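Local coordinates for pentalenene synthase (Streptomyces chartreusis NRRL 3882, PDB 6Q4S), which probably converts (2E,6E)-farnesyl diphosphate into the bicyclic sesquiterpenol 7-epi-alpha-eudesmol by a magnesium-dependent 1,10-cyclization with loss of diphosphate, at residues A98-L101 with L106-A109; S111-R114 with T120-W123. All coordinates share one frame; numbering follows the deposited sequence.

Interaction 1. Residues A98-L101 with L106-A109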
loop_
_atom_site.group_PDB
_atom_site.type_symbol
_atom_site.label_atom_id
_atom_site.label_comp_id
_atom_site.label_asym_id
_atom_site.label_seq_id
_atom_site.Cartn_x
_atom_site.Cartn_y
_atom_site.Cartn_z
ATOM N N ALA A 98 6.969 11.886 -6.018
ATOM C CA ALA A 98 7.066 10.585 -5.384
ATOM C C ALA A 98 5.719 10.070 -4.965
ATOM O O ALA A 98 5.425 8.874 -5.130
ATOM C CB ALA A 98 7.966 10.581 -4.170
ATOM N N ARG A 99 4.904 10.950 -4.400
ATOM C CA ARG A 99 3.539 10.553 -3.970
ATOM C C ARG A 99 2.637 10.173 -5.110
ATOM O O ARG A 99 1.773 9.334 -4.924
ATOM C CB ARG A 99 2.901 11.666 -3.125
ATOM C CG ARG A 99 3.636 11.739 -1.800
ATOM C CD ARG A 99 3.172 12.798 -0.825
ATOM N NE ARG A 99 3.959 12.716 0.418
ATOM C CZ ARG A 99 3.592 13.280 1.578
ATOM N NH1 ARG A 99 2.464 13.985 1.654
ATOM N NH2 ARG A 99 4.344 13.132 2.641
ATOM N N GLU A 100 2.813 10.772 -6.297
ATOM C CA GLU A 100 2.086 10.338 -7.506
ATOM C C GLU A 100 2.555 8.954 -7.880
ATOM O O GLU A 100 1.746 8.065 -8.144
ATOM C CB GLU A 100 2.279 11.339 -8.697
ATOM C CG GLU A 100 1.485 10.969 -9.928
ATOM C CD GLU A 100 -0.006 11.132 -9.730
ATOM O OE1 GLU A 100 -0.802 10.224 -10.048
ATOM O OE2 GLU A 100 -0.413 12.219 -9.256
ATOM N N LEU A 101 3.838 8.685 -7.777
ATOM C CA LEU A 101 4.342 7.328 -8.019
ATOM C C LEU A 101 3.818 6.310 -6.993
ATOM O O LEU A 101 3.540 5.134 -7.306
ATOM C CB LEU A 101 5.853 7.358 -8.066
ATOM C CG LEU A 101 6.572 8.321 -9.042
ATOM C CD1 LEU A 101 8.086 8.182 -8.833
ATOM C CD2 LEU A 101 6.170 7.971 -10.443
ATOM N N LEU A 106 -2.144 2.212 -6.632
ATOM C CA LEU A 106 -3.371 2.151 -5.818
ATOM C C LEU A 106 -4.609 2.623 -6.582
ATOM O O LEU A 106 -5.607 3.015 -5.991
ATOM C CB LEU A 106 -3.149 3.018 -4.554
ATOM C CG LEU A 106 -2.032 2.433 -3.661
ATOM C CD1 LEU A 106 -1.711 3.431 -2.553
ATOM C CD2 LEU A 106 -2.380 1.051 -3.118
ATOM N N ARG A 107 -4.540 2.602 -7.900
ATOM C CA ARG A 107 -5.658 3.059 -8.743
ATOM C C ARG A 107 -5.708 2.103 -9.986
ATOM O O ARG A 107 -4.720 1.420 -10.263
ATOM C CB ARG A 107 -5.404 4.548 -9.043
ATOM C CG ARG A 107 -5.122 4.925 -10.446
ATOM C CD ARG A 107 -4.071 5.946 -10.743
ATOM N NE ARG A 107 -4.148 7.221 -10.128
ATOM C CZ ARG A 107 -3.110 8.047 -10.117
ATOM N NH1 ARG A 107 -1.955 7.764 -10.755
ATOM N NH2 ARG A 107 -3.229 9.180 -9.477
ATOM N N PRO A 108 -6.850 2.001 -10.685
ATOM C CA PRO A 108 -6.887 0.992 -11.752
ATOM C C PRO A 108 -5.803 1.221 -12.831
ATOM O O PRO A 108 -5.410 2.334 -13.117
ATOM C CB PRO A 108 -8.308 1.129 -12.313
ATOM C CG PRO A 108 -9.081 1.515 -11.090
ATOM C CD PRO A 108 -8.205 2.558 -10.445
ATOM N N ALA A 109 -5.283 0.141 -13.337
ATOM C CA ALA A 109 -4.228 0.199 -14.331
ATOM C C ALA A 109 -4.756 0.962 -15.542
ATOM O O ALA A 109 -5.933 0.796 -15.908
ATOM C CB ALA A 109 -3.861 -1.206 -14.730
#

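Interaction 2. Residues S111-R114 with T120-W123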
loop_
_atom_site.group_PDB
_atom_site.type_symbol
_atom_site.label_atom_id
_atom_site.label_comp_id
_atom_site.label_asym_id
_atom_site.label_seq_id
_atom_site.Cartn_x
_atom_site.Cartn_y
_atom_site.Cartn_z
ATOM N N SER A 111 -5.285 4.261 -15.650
ATOM C CA SER A 111 -5.585 5.611 -15.235
ATOM C C SER A 111 -4.445 6.593 -15.362
ATOM O O SER A 111 -3.311 6.279 -15.021
ATOM C CB SER A 111 -5.976 5.640 -13.766
ATOM O OG SER A 111 -6.988 4.706 -13.516
ATOM N N PRO A 112 -4.754 7.821 -15.761
ATOM C CA PRO A 112 -3.797 8.896 -15.869
ATOM C C PRO A 112 -3.410 9.425 -14.501
ATOM O O PRO A 112 -4.258 9.474 -13.592
ATOM C CB PRO A 112 -4.572 10.011 -16.588
ATOM C CG PRO A 112 -5.986 9.749 -16.254
ATOM C CD PRO A 112 -6.126 8.282 -16.055
ATOM N N PRO A 113 -2.156 9.822 -14.359
ATOM C CA PRO A 113 -1.695 10.459 -13.147
ATOM C C PRO A 113 -2.201 11.876 -13.006
ATOM O O PRO A 113 -2.325 12.584 -13.983
ATOM C CB PRO A 113 -0.198 10.491 -13.326
ATOM C CG PRO A 113 -0.008 10.562 -14.798
ATOM C CD PRO A 113 -1.064 9.655 -15.337
ATOM N N ARG A 114 -2.370 12.331 -11.772
ATOM C CA ARG A 114 -2.862 13.671 -11.510
ATOM C C ARG A 114 -1.775 14.720 -11.731
ATOM O O ARG A 114 -2.020 15.737 -12.302
ATOM C CB ARG A 114 -3.394 13.714 -10.049
ATOM C CG ARG A 114 -4.304 14.882 -9.714
ATOM C CD ARG A 114 -4.947 14.789 -8.297
ATOM N NE ARG A 114 -5.962 15.851 -8.092
ATOM C CZ ARG A 114 -5.711 17.156 -7.960
ATOM N NH1 ARG A 114 -4.473 17.622 -7.890
ATOM N NH2 ARG A 114 -6.732 18.031 -7.847
ATOM N N THR A 120 5.953 10.355 -14.282
ATOM C CA THR A 120 4.681 9.820 -13.745
ATOM C C THR A 120 3.920 9.154 -14.858
ATOM O O THR A 120 3.304 8.122 -14.661
ATOM C CB THR A 120 3.840 10.874 -13.011
ATOM O OG1 THR A 120 3.458 11.990 -13.857
ATOM C CG2 THR A 120 4.610 11.395 -11.826
ATOM N N LEU A 121 4.008 9.728 -16.054
ATOM C CA LEU A 121 3.426 9.085 -17.232
ATOM C C LEU A 121 4.105 7.788 -17.576
ATOM O O LEU A 121 3.427 6.828 -17.916
ATOM C CB LEU A 121 3.474 10.050 -18.436
ATOM C CG LEU A 121 2.600 11.313 -18.218
ATOM C CD1 LEU A 121 3.103 12.440 -19.132
ATOM C CD2 LEU A 121 1.113 11.049 -18.432
ATOM N N ALA A 122 5.428 7.756 -17.482
ATOM C CA ALA A 122 6.205 6.552 -17.709
ATOM C C ALA A 122 5.809 5.497 -16.733
ATOM O O ALA A 122 5.568 4.347 -17.115
ATOM C CB ALA A 122 7.685 6.819 -17.636
ATOM N N TRP A 123 5.738 5.864 -15.455
ATOM C CA TRP A 123 5.315 4.889 -14.457
ATOM C C TRP A 123 3.888 4.438 -14.628
ATOM O O TRP A 123 3.612 3.257 -14.476
ATOM C CB TRP A 123 5.596 5.422 -13.038
ATOM C CG TRP A 123 5.212 4.540 -11.900
ATOM C CD1 TRP A 123 4.460 4.942 -10.827
ATOM C CD2 TRP A 123 5.526 3.141 -11.662
ATOM N NE1 TRP A 123 4.327 3.911 -9.935
ATOM C CE2 TRP A 123 4.952 2.794 -10.422
ATOM C CE3 TRP A 123 6.235 2.167 -12.354
ATOM C CZ2 TRP A 123 5.037 1.496 -9.865
ATOM C CZ3 TRP A 123 6.326 0.874 -11.801
ATOM C CH2 TRP A 123 5.707 0.546 -10.575
#

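Interaction 1. Residues A98-L101 with L106-A109
A buried salt bridge between Glu-100 and Arg-107 ties the last turn of helix 90-103 to the loop that follows it, in an all-helical terpene synthase. One carboxylate oxygen does all the touching: Glu-100 OE1 accepts from Arg-107 NH2 at 2.7 Å and from Arg-107 NH1 at 2.8 Å. The guanidinium thus grips end-on with its two terminal nitrogens, both converging on a single atom. OE1 lies almost exactly in the guanidinium plane, and the two flat groups are nearly coplanar. NH1 meets OE1 close to the direction of its C-O bond, whereas NH2 comes from the syn side, tilted somewhat out of the carboxylate plane; sharing one acceptor leaves both bonds bent, with N-H...O angles of 139° and 147°.

The glutamate reaches the loop by starting with CG opposite the backbone N (chi1 -177°) and then turning about the CB-CG bond, which brings OE1 to the arginine although the base of the side chain does not aim at it. Arg-107 sets out toward the helix and kinks twice along its chain, and the two side chains meet at about a right angle.

The second oxygen, OE2, has its own partners: the backbone N of Val-115 and, in a salt bridge across the dimer interface, Arg-99 of the second subunit. Packing of Arg-107 against Val-151 of that subunit also places the pair at this interface. With two arginines and the backbone N-H of Val-115 around it, and a weaker bond from Arg-114 N to OE1, the buried carboxylate is probably held in its ionised form.

Interaction 2. Residues S111-R114 with T120-W123
Apolar contact joins the ring of Pro-113, in the loop between helices 90-103 and 118-131, to the first turn of helix 118-131. Its CG is 3.8 Å from CD2 of Leu-121, and the ring CD follows at 4.0 Å from the same methyl, so one branch of the leucine rests alongside the CG-CD side of the ring. The two side chains cross at about a right angle. Leu-121 starts out to one side of the proline, with CG opposite its carbonyl carbon (chi1 -64°), and only its end comes round to meet the ring.

Thr-120 meets the CB-CG part of the same ring. Its CB lies 4.1 Å from Pro-113 CB, while OG1 stands 3.9 Å from Pro-113 CG in a van der Waals contact. The backbones remain well apart here, with 6.4 Å between the CA atoms of Pro-113 and Thr-120.

The polar work of the threonine is done within the connection itself. At chi1 60°, OG1 is set between the backbone N and the carbonyl carbon, and it hydrogen-bonds to Val-115 O and Cys-117 N. The hydroxyl that borders the proline ring therefore also fastens the chain leading into its own helix.

Pro-113 also touches Ala-124, one turn beyond Thr-120, and Glu-100 on helix 90-103. Thr-120 in turn packs on Val-97, Glu-100 and Leu-101, placing the proline and threonine where helices 90-103 and 118-131 come together, while Leu-121 lies on the exposed side of helix 118-131.

In the fold
Interactions 1 and 2 follow each other along the chain, their centres about 7 Å apart, and both involve the connection between helices 90-103 and 118-131. They meet directly: Glu-100 OE1, the acceptor of interaction 1, lies 3.2 Å from Pro-113 CA, and Arg-107 NH1 is 3.6 Å from that same CA. A weak hydrogen bond also runs from Arg-114 N to Glu-100 OE1. On the helical side, the indole NE1 of Trp-123 hydrogen-bonds to Leu-101 O at 3.0 Å, linking the helices themselves. Both contacts lie away from the magnesium- and substrate-binding residues inferred from a close relative, including the DDXXD motif at Asp-80 to Asp-84.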